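Local coordinates for protein adenylate cyclase (Hippeastrum hybrid cultivar, PDB 6YP4) that acts mainly as a triphosphatase, although it was first taken for an adenylyl cyclase, and binds a GTP analogue with magnesium, at residues D151-E164 with S191-L204. Residues are numbered along the deposited sequence; the frame is centred on the assembly and turned at random.
Sequences DETEYGFGTSYEIE and SGASKFAVFRSGKL. With GCP (phosphomethylphosphonic acid guanylate ester), chain B.
K195, at the start of helix 195-201, reaches across to the carboxylates of D151, E162 and E164. Its chain runs extended to CE and then bends (chi4 84°), which turns NZ into the acidic cluster. K195 NZ donates to D151 OD2 at 2.8 Å, on the anti side but 34° out of the carboxylate plane. The bond from K195 NZ to E162 OE2 is weak, at 3.1 Å. E164 OE2 completes the salt-bridge network. K195 NZ also donates to O2G of the bound GTP analogue, at 3.2 Å. The other oxygen of D151 is paired with R137, which binds the same ligand.

F157 sits in the turn joining strands 147-155 and 158-166. Its ring lies flat on the backbone after the helix. G202 C lies over its centre, 3.4 Å above the ring plane. Y155 CB covers the opposite face. With an alanine here, the ring between the G202-K203 backbone and Y155 CB is gone, and a gap would probably open there.

The Y155 ring is held between T153 CG2 on one face and V198 CG1 on the other. V198 CG1 makes a CH-pi contact, 3.9 Å from the centroid of the Y155 ring. L204 packs CD2 near Y155 CD2 at 4.2 Å.

Helix 195-201, the last of the chain, packs on the hairpin of strands 147-155 and 158-166. K195 and E164 are part of the ligand pocket, as in the triphosphate tunnel fold of CYTH proteins.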
ATOM      1  N   ASP A 151      -9.515  -4.338  10.655  1.00 25.57           N
ATOM      2  CA  ASP A 151      -9.757  -5.686  10.170  1.00 27.64           C
ATOM      3  C   ASP A 151     -10.984  -6.295  10.839  1.00 31.79           C
ATOM      4  O   ASP A 151     -11.223  -6.093  12.031  1.00 32.51           O
ATOM      5  CB  ASP A 151      -8.546  -6.593  10.432  1.00 29.66           C
ATOM      6  CG  ASP A 151      -7.375  -6.313   9.502  1.00 34.01           C
ATOM      7  OD1 ASP A 151      -7.585  -5.886   8.326  1.00 29.24           O
ATOM      8  OD2 ASP A 151      -6.233  -6.571   9.947  1.00 27.40           O
ATOM      9  N   GLU A 152     -11.746  -7.050  10.065  1.00 29.95           N
ATOM     10  CA  GLU A 152     -12.828  -7.879  10.572  1.00 28.14           C
ATOM     11  C   GLU A 152     -12.500  -9.296  10.130  1.00 27.23           C
ATOM     12  O   GLU A 152     -12.631  -9.628   8.947  1.00 20.47           O
ATOM     13  CB  GLU A 152     -14.185  -7.410  10.047  1.00 33.93           C
ATOM     14  CG  GLU A 152     -15.375  -8.233  10.540  1.00 42.44           C
ATOM     15  CD  GLU A 152     -16.706  -7.679  10.065  1.00 55.05           C
ATOM     16  OE1 GLU A 152     -16.715  -6.588   9.453  1.00 55.37           O
ATOM     17  OE2 GLU A 152     -17.740  -8.338  10.302  1.00 65.74           O
ATOM     18  N   THR A 153     -12.086 -10.133  11.089  1.00 25.90           N
ATOM     19  CA  THR A 153     -11.442 -11.410  10.808  1.00 26.48           C
ATOM     20  C   THR A 153     -12.396 -12.534  11.186  1.00 30.22           C
ATOM     21  O   THR A 153     -12.717 -12.714  12.367  1.00 28.08           O
ATOM     22  CB  THR A 153     -10.128 -11.533  11.570  1.00 29.41           C
ATOM     23  OG1 THR A 153      -9.291 -10.411  11.250  1.00 26.52           O
ATOM     24  CG2 THR A 153      -9.430 -12.809  11.183  1.00 23.17           C
ATOM     25  N   GLU A 154     -12.836 -13.285  10.188  1.00 22.33           N
ATOM     26  CA  GLU A 154     -13.796 -14.368  10.375  1.00 31.04           C
ATOM     27  C   GLU A 154     -13.009 -15.663  10.339  1.00 37.36           C
ATOM     28  O   GLU A 154     -12.569 -16.109   9.276  1.00 33.74           O
ATOM     29  CB  GLU A 154     -14.893 -14.345   9.315  1.00 35.42           C
ATOM     30  CG  GLU A 154     -15.449 -12.954   9.019  1.00 65.71           C
ATOM     31  CD  GLU A 154     -16.718 -12.635   9.800  1.00 87.20           C
ATOM     32  OE1 GLU A 154     -17.073 -13.414  10.718  1.00 94.07           O
ATOM     33  OE2 GLU A 154     -17.354 -11.597   9.499  1.00 87.23           O
ATOM     34  N   TYR A 155     -12.779 -16.230  11.516  1.00 34.73           N
ATOM     35  CA  TYR A 155     -12.246 -17.574  11.610  1.00 35.52           C
ATOM     36  C   TYR A 155     -13.414 -18.547  11.575  1.00 38.66           C
ATOM     37  O   TYR A 155     -14.580 -18.157  11.666  1.00 37.09           O
ATOM     38  CB  TYR A 155     -11.439 -17.761  12.897  1.00 28.82           C
ATOM     39  CG  TYR A 155     -10.325 -16.774  13.125  1.00 31.48           C
ATOM     40  CD1 TYR A 155      -9.082 -16.936  12.504  1.00 32.70           C
ATOM     41  CD2 TYR A 155     -10.498 -15.686  13.976  1.00 27.93           C
ATOM     42  CE1 TYR A 155      -8.045 -16.032  12.716  1.00 25.96           C
ATOM     43  CE2 TYR A 155      -9.474 -14.772  14.186  1.00 29.01           C
ATOM     44  CZ  TYR A 155      -8.247 -14.954  13.561  1.00 27.41           C
ATOM     45  OH  TYR A 155      -7.225 -14.037  13.782  1.00 33.00           O
ATOM     46  N   GLY A 156     -13.107 -19.832  11.449  1.00 45.88           N
ATOM     47  CA  GLY A 156     -14.173 -20.809  11.542  1.00 53.50           C
ATOM     48  C   GLY A 156     -14.947 -20.694  12.840  1.00 49.02           C
ATOM     49  O   GLY A 156     -16.156 -20.928  12.873  1.00 49.17           O
ATOM     50  N   PHE A 157     -14.274 -20.275  13.906  1.00 47.49           N
ATOM     51  CA  PHE A 157     -14.768 -20.423  15.265  1.00 44.92           C
ATOM     52  C   PHE A 157     -15.179 -19.108  15.915  1.00 47.92           C
ATOM     53  O   PHE A 157     -15.632 -19.124  17.061  1.00 39.33           O
ATOM     54  CB  PHE A 157     -13.697 -21.115  16.115  1.00 36.67           C
ATOM     55  CG  PHE A 157     -12.306 -20.613  15.845  1.00 37.39           C
ATOM     56  CD1 PHE A 157     -11.875 -19.422  16.387  1.00 33.23           C
ATOM     57  CD2 PHE A 157     -11.434 -21.326  15.039  1.00 39.24           C
ATOM     58  CE1 PHE A 157     -10.599 -18.945  16.129  1.00 45.73           C
ATOM     59  CE2 PHE A 157     -10.157 -20.856  14.779  1.00 40.00           C
ATOM     60  CZ  PHE A 157      -9.741 -19.671  15.326  1.00 39.83           C
ATOM     61  N   GLY A 158     -15.034 -17.976  15.234  1.00 30.81           N
ATOM     62  CA  GLY A 158     -15.430 -16.713  15.823  1.00 31.10           C
ATOM     63  C   GLY A 158     -14.871 -15.576  14.995  1.00 37.32           C
ATOM     64  O   GLY A 158     -14.116 -15.789  14.045  1.00 35.29           O
ATOM     65  N   THR A 159     -15.247 -14.360  15.387  1.00 29.95           N
ATOM     66  CA  THR A 159     -14.850 -13.127  14.707  1.00 28.92           C
ATOM     67  C   THR A 159     -14.039 -12.262  15.660  1.00 35.91           C
ATOM     68  O   THR A 159     -14.345 -12.185  16.859  1.00 42.11           O
ATOM     69  CB  THR A 159     -16.082 -12.350  14.232  1.00 40.29           C
ATOM     70  OG1 THR A 159     -16.930 -13.228  13.493  1.00 41.00           O
ATOM     71  CG2 THR A 159     -15.685 -11.179  13.343  1.00 45.55           C
ATOM     72  N   SER A 160     -12.978 -11.640  15.143  1.00 29.35           N
ATOM     73  CA  SER A 160     -12.213 -10.671  15.913  1.00 30.21           C
ATOM     74  C   SER A 160     -12.059  -9.395  15.095  1.00 29.12           C
ATOM     75  O   SER A 160     -12.202  -9.406  13.871  1.00 29.51           O
ATOM     76  CB  SER A 160     -10.836 -11.216  16.306  1.00 38.85           C
ATOM     77  OG  SER A 160      -9.948 -11.226  15.206  1.00 45.80           O
ATOM     78  N   TYR A 161     -11.780  -8.295  15.790  1.00 29.84           N
ATOM     79  CA  TYR A 161     -11.622  -6.983  15.168  1.00 30.74           C
ATOM     80  C   TYR A 161     -10.314  -6.375  15.655  1.00 32.80           C
ATOM     81  O   TYR A 161     -10.021  -6.417  16.857  1.00 33.16           O
ATOM     82  CB  TYR A 161     -12.798  -6.057  15.514  1.00 33.84           C
ATOM     83  CG  TYR A 161     -14.169  -6.656  15.278  1.00 41.13           C
ATOM     84  CD1 TYR A 161     -14.858  -6.415  14.090  1.00 42.32           C
ATOM     85  CD2 TYR A 161     -14.792  -7.442  16.252  1.00 43.72           C
ATOM     86  CE1 TYR A 161     -16.108  -6.952  13.870  1.00 40.20           C
ATOM     87  CE2 TYR A 161     -16.038  -7.984  16.037  1.00 41.82           C
ATOM     88  CZ  TYR A 161     -16.694  -7.732  14.846  1.00 41.13           C
ATOM     89  OH  TYR A 161     -17.941  -8.275  14.626  1.00 57.07           O
ATOM     90  N   GLU A 162      -9.515  -5.830  14.733  1.00 28.98           N
ATOM     91  CA  GLU A 162      -8.278  -5.189  15.137  1.00 29.73           C
ATOM     92  C   GLU A 162      -8.105  -3.905  14.350  1.00 29.79           C
ATOM     93  O   GLU A 162      -8.689  -3.724  13.273  1.00 32.34           O
ATOM     94  CB  GLU A 162      -7.029  -6.050  14.914  1.00 44.63           C
ATOM     95  CG  GLU A 162      -7.092  -7.459  15.439  1.00 53.34           C
ATOM     96  CD  GLU A 162      -6.006  -8.332  14.845  1.00 65.36           C
ATOM     97  OE1 GLU A 162      -4.822  -7.963  14.968  1.00 78.40           O
ATOM     98  OE2 GLU A 162      -6.347  -9.360  14.232  1.00 59.76           O
ATOM     99  N   ILE A 163      -7.273  -3.027  14.885  1.00 32.52           N
ATOM    100  CA  ILE A 163      -6.730  -1.919  14.106  1.00 35.10           C
ATOM    101  C   ILE A 163      -5.211  -1.942  14.227  1.00 39.41           C
ATOM    102  O   ILE A 163      -4.669  -2.218  15.306  1.00 40.46           O
ATOM    103  CB  ILE A 163      -7.323  -0.561  14.536  1.00 37.80           C
ATOM    104  CG1 ILE A 163      -6.823   0.534  13.568  1.00 40.38           C
ATOM    105  CG2 ILE A 163      -6.979  -0.242  15.979  1.00 41.91           C
ATOM    106  CD1 ILE A 163      -7.812   1.638  13.311  1.00 38.23           C
ATOM    107  N   GLU A 164      -4.521  -1.684  13.109  1.00 32.78           N
ATOM    108  CA  GLU A 164      -3.074  -1.834  13.043  1.00 30.59           C
ATOM    109  C   GLU A 164      -2.472  -0.702  12.226  1.00 29.23           C
ATOM    110  O   GLU A 164      -3.143  -0.118  11.377  1.00 28.24           O
ATOM    111  CB  GLU A 164      -2.674  -3.176  12.430  1.00 33.29           C
ATOM    112  CG  GLU A 164      -3.345  -4.343  13.140  1.00 49.20           C
ATOM    113  CD  GLU A 164      -3.128  -5.656  12.443  1.00 57.92           C
ATOM    114  OE1 GLU A 164      -2.474  -5.663  11.374  1.00 59.61           O
ATOM    115  OE2 GLU A 164      -3.626  -6.675  12.963  1.00 69.42           O
ATOM    116  N   SER A 191      -3.216  -6.155  21.154  1.00 40.49           N
ATOM    117  CA  SER A 191      -3.350  -7.504  20.614  1.00 41.82           C
ATOM    118  C   SER A 191      -2.327  -8.425  21.262  1.00 43.69           C
ATOM    119  O   SER A 191      -1.147  -8.084  21.360  1.00 47.55           O
ATOM    120  CB  SER A 191      -3.144  -7.499  19.095  1.00 45.28           C
ATOM    121  OG  SER A 191      -4.090  -6.676  18.434  1.00 52.96           O
ATOM    122  N   GLY A 192      -2.776  -9.595  21.706  1.00 45.97           N
ATOM    123  CA  GLY A 192      -1.885 -10.500  22.404  1.00 43.81           C
ATOM    124  C   GLY A 192      -1.341 -11.623  21.543  1.00 51.40           C
ATOM    125  O   GLY A 192      -0.485 -12.392  21.999  1.00 48.13           O
ATOM    126  N   ALA A 193      -1.820 -11.720  20.298  1.00 41.16           N
ATOM    127  CA  ALA A 193      -1.406 -12.774  19.377  1.00 41.45           C
ATOM    128  C   ALA A 193      -1.772 -12.380  17.951  1.00 40.53           C
ATOM    129  O   ALA A 193      -2.735 -11.644  17.733  1.00 46.99           O
ATOM    130  CB  ALA A 193      -2.053 -14.113  19.739  1.00 39.45           C
ATOM    131  N   SER A 194      -0.998 -12.886  16.988  1.00 43.59           N
ATOM    132  CA  SER A 194      -1.242 -12.628  15.567  1.00 46.27           C
ATOM    133  C   SER A 194      -2.476 -13.387  15.080  1.00 43.38           C
ATOM    134  O   SER A 194      -2.974 -14.301  15.743  1.00 38.75           O
ATOM    135  CB  SER A 194      -0.036 -13.057  14.736  1.00 47.44           C
ATOM    136  OG  SER A 194       0.218 -14.442  14.936  1.00 48.51           O
ATOM    137  N   LYS A 195      -2.964 -13.034  13.878  1.00 27.65           N
ATOM    138  CA  LYS A 195      -4.069 -13.812  13.323  1.00 28.41           C
ATOM    139  C   LYS A 195      -3.643 -15.246  13.037  1.00 35.81           C
ATOM    140  O   LYS A 195      -4.446 -16.175  13.183  1.00 40.78           O
ATOM    141  CB  LYS A 195      -4.637 -13.171  12.055  1.00 29.85           C
ATOM    142  CG  LYS A 195      -4.997 -11.732  12.209  1.00 33.48           C
ATOM    143  CD  LYS A 195      -5.330 -11.123  10.868  1.00 33.22           C
ATOM    144  CE  LYS A 195      -6.241  -9.956  11.071  1.00 27.28           C
ATOM    145  NZ  LYS A 195      -5.397  -8.780  11.378  1.00 28.61           N
ATOM    146  N   PHE A 196      -2.387 -15.453  12.635  1.00 31.12           N
ATOM    147  CA  PHE A 196      -1.934 -16.814  12.358  1.00 34.17           C
ATOM    148  C   PHE A 196      -1.972 -17.653  13.621  1.00 32.91           C
ATOM    149  O   PHE A 196      -2.492 -18.773  13.623  1.00 33.79           O
ATOM    150  CB  PHE A 196      -0.521 -16.799  11.765  1.00 34.99           C
ATOM    151  CG  PHE A 196       0.023 -18.167  11.429  1.00 34.94           C
ATOM    152  CD1 PHE A 196      -0.593 -18.964  10.479  1.00 33.89           C
ATOM    153  CD2 PHE A 196       1.166 -18.646  12.060  1.00 39.69           C
ATOM    154  CE1 PHE A 196      -0.078 -20.224  10.161  1.00 36.29           C
ATOM    155  CE2 PHE A 196       1.688 -19.902  11.741  1.00 41.73           C
ATOM    156  CZ  PHE A 196       1.061 -20.691  10.793  1.00 39.82           C
ATOM    157  N   ALA A 197      -1.436 -17.112  14.713  1.00 30.53           N
ATOM    158  CA  ALA A 197      -1.448 -17.818  15.990  1.00 33.21           C
ATOM    159  C   ALA A 197      -2.866 -18.152  16.429  1.00 34.85           C
ATOM    160  O   ALA A 197      -3.128 -19.260  16.917  1.00 39.54           O
ATOM    161  CB  ALA A 197      -0.744 -16.971  17.056  1.00 35.11           C
ATOM    162  N   VAL A 198      -3.789 -17.198  16.285  1.00 37.41           N
ATOM    163  CA  VAL A 198      -5.180 -17.429  16.670  1.00 36.53           C
ATOM    164  C   VAL A 198      -5.798 -18.519  15.797  1.00 43.71           C
ATOM    165  O   VAL A 198      -6.512 -19.406  16.291  1.00 39.67           O
ATOM    166  CB  VAL A 198      -5.980 -16.114  16.596  1.00 33.26           C
ATOM    167  CG1 VAL A 198      -7.461 -16.392  16.701  1.00 34.09           C
ATOM    168  CG2 VAL A 198      -5.537 -15.142  17.698  1.00 34.67           C
ATOM    169  N   PHE A 199      -5.540 -18.460  14.487  1.00 40.58           N
ATOM    170  CA  PHE A 199      -6.006 -19.507  13.585  1.00 35.09           C
ATOM    171  C   PHE A 199      -5.557 -20.880  14.065  1.00 36.08           C
ATOM    172  O   PHE A 199      -6.387 -21.766  14.303  1.00 49.02           O
ATOM    173  CB  PHE A 199      -5.493 -19.239  12.169  1.00 31.25           C
ATOM    174  CG  PHE A 199      -5.691 -20.389  11.222  1.00 40.13           C
ATOM    175  CD1 PHE A 199      -4.594 -20.997  10.616  1.00 40.96           C
ATOM    176  CD2 PHE A 199      -6.969 -20.852  10.928  1.00 48.31           C
ATOM    177  CE1 PHE A 199      -4.758 -22.049   9.734  1.00 40.26           C
ATOM    178  CE2 PHE A 199      -7.150 -21.915  10.037  1.00 46.14           C
ATOM    179  CZ  PHE A 199      -6.040 -22.514   9.444  1.00 43.34           C
ATOM    180  N   ARG A 200      -4.244 -21.063  14.247  1.00 37.43           N
ATOM    181  CA  ARG A 200      -3.722 -22.369  14.652  1.00 43.15           C
ATOM    182  C   ARG A 200      -4.259 -22.797  16.011  1.00 46.80           C
ATOM    183  O   ARG A 200      -4.461 -23.995  16.245  1.00 44.19           O
ATOM    184  CB  ARG A 200      -2.190 -22.349  14.672  1.00 50.73           C
ATOM    185  CG  ARG A 200      -1.545 -22.021  13.322  1.00 54.52           C
ATOM    186  CD  ARG A 200      -1.827 -23.113  12.286  1.00 57.56           C
ATOM    187  NE  ARG A 200      -0.890 -24.231  12.393  1.00 58.76           N
ATOM    188  CZ  ARG A 200      -1.171 -25.482  12.039  1.00 56.94           C
ATOM    189  NH1 ARG A 200      -2.375 -25.782  11.565  1.00 53.87           N
ATOM    190  NH2 ARG A 200      -0.254 -26.438  12.176  1.00 51.85           N
ATOM    191  N   SER A 201      -4.497 -21.843  16.917  1.00 43.17           N
ATOM    192  CA  SER A 201      -4.990 -22.189  18.245  1.00 47.10           C
ATOM    193  C   SER A 201      -6.419 -22.719  18.200  1.00 53.24           C
ATOM    194  O   SER A 201      -6.833 -23.462  19.098  1.00 49.47           O
ATOM    195  CB  SER A 201      -4.912 -20.973  19.163  1.00 41.70           C
ATOM    196  OG  SER A 201      -6.096 -20.196  19.060  1.00 43.06           O
ATOM    197  N   GLY A 202      -7.190 -22.341  17.186  1.00 52.11           N
ATOM    198  CA  GLY A 202      -8.541 -22.840  17.064  1.00 47.36           C
ATOM    199  C   GLY A 202      -9.557 -22.209  17.986  1.00 45.75           C
ATOM    200  O   GLY A 202     -10.685 -22.705  18.064  1.00 49.31           O
ATOM    201  N   LYS A 203      -9.205 -21.139  18.693  1.00 43.20           N
ATOM    202  CA  LYS A 203     -10.180 -20.440  19.519  1.00 47.07           C
ATOM    203  C   LYS A 203      -9.705 -19.010  19.721  1.00 47.50           C
ATOM    204  O   LYS A 203      -8.529 -18.687  19.516  1.00 45.91           O
ATOM    205  CB  LYS A 203     -10.395 -21.141  20.873  1.00 49.82           C
ATOM    206  CG  LYS A 203      -9.159 -21.167  21.737  1.00 56.86           C
ATOM    207  CD  LYS A 203      -9.487 -21.569  23.162  1.00 71.65           C
ATOM    208  CE  LYS A 203      -8.359 -21.184  24.103  1.00 83.47           C
ATOM    209  NZ  LYS A 203      -8.586 -19.844  24.724  1.00 87.23           N
ATOM    210  N   LEU A 204     -10.640 -18.159  20.134  1.00 51.19           N
ATOM    211  CA  LEU A 204     -10.356 -16.743  20.316  1.00 60.90           C
ATOM    212  C   LEU A 204      -9.679 -16.504  21.656  1.00 71.32           C
ATOM    213  O   LEU A 204     -10.148 -16.984  22.694  1.00 67.33           O
ATOM    214  CB  LEU A 204     -11.640 -15.922  20.242  1.00 54.92           C
ATOM    215  CG  LEU A 204     -12.334 -15.778  18.895  1.00 48.75           C
ATOM    216  CD1 LEU A 204     -13.704 -15.168  19.084  1.00 50.38           C
ATOM    217  CD2 LEU A 204     -11.503 -14.921  17.952  1.00 48.86           C
TER
HETATM  218  PG  GCP B 301      -1.519  -8.838  10.258  1.00 63.84           P
HETATM  219  O1G GCP B 301      -1.767  -8.247  11.613  1.00 64.16           O
HETATM  220  O2G GCP B 301      -2.824  -9.242   9.607  1.00 55.15           O
HETATM  221  O3G GCP B 301      -0.611 -10.036  10.388  1.00 72.85           O
HETATM  222  C3B GCP B 301      -0.713  -7.564   9.226  1.00 51.60           C
HETATM  223  PB  GCP B 301      -0.325  -8.308   7.572  1.00 51.64           P
HETATM  224  O1B GCP B 301       0.162  -9.724   7.683  1.00 43.23           O
HETATM  225  O2B GCP B 301      -1.507  -8.191   6.641  1.00 47.02           O
HETATM  226  O3A GCP B 301       0.902  -7.392   6.975  1.00 66.06           O
HETATM  227  PA  GCP B 301       1.310  -7.528   5.388  1.00 85.82           P
HETATM  228  O1A GCP B 301       2.827  -7.537   5.329  1.00 95.47           O
HETATM  229  O2A GCP B 301       0.764  -8.848   4.886  1.00 94.49           O
HETATM  230  O5' GCP B 301       0.627  -6.262   4.505  1.00 69.06           O
HETATM  231  C5' GCP B 301       0.056  -5.168   5.211  1.00 64.51           C
HETATM  232  C4' GCP B 301       1.164  -4.337   5.988  1.00 68.33           C
HETATM  233  O4' GCP B 301       2.440  -4.034   5.144  1.00 61.93           O
HETATM  234  C3' GCP B 301       0.687  -3.192   6.293  1.00 71.52           C
HETATM  235  O3' GCP B 301       1.062  -2.845   7.650  1.00 75.75           O
HETATM  236  C2' GCP B 301       1.248  -2.095   5.156  1.00 72.32           C
HETATM  237  O2' GCP B 301       1.601  -0.791   5.754  1.00 62.66           O
HETATM  238  C1' GCP B 301       2.226  -2.614   4.520  1.00 65.36           C
HETATM  239  N9  GCP B 301       1.880  -2.722   3.047  1.00 72.08           N
HETATM  240  C8  GCP B 301       1.391  -3.862   2.545  1.00 72.62           C
HETATM  241  N7  GCP B 301       1.169  -3.698   1.228  1.00 63.69           N
HETATM  242  C5  GCP B 301       1.523  -2.442   0.911  1.00 67.05           C
HETATM  243  C6  GCP B 301       1.505  -1.743  -0.293  1.00 64.40           C
HETATM  244  O6  GCP B 301       1.121  -2.274  -1.282  1.00 70.34           O
HETATM  245  N1  GCP B 301       1.920  -0.477  -0.336  1.00 61.34           N
HETATM  246  C2  GCP B 301       2.361   0.131   0.799  1.00 58.69           C
HETATM  247  N2  GCP B 301       2.789   1.517   0.631  1.00 60.80           N
HETATM  248  N3  GCP B 301       2.377  -0.551   1.977  1.00 69.48           N
HETATM  249  C4  GCP B 301       1.959  -1.838   2.031  1.00 71.59           C
HETATM  250  O   HOH W   1      -5.037 -11.048  16.184  1.00 38.37           O
HETATM  251  O   HOH W   2      -2.596  -9.682  13.835  1.00 49.44           O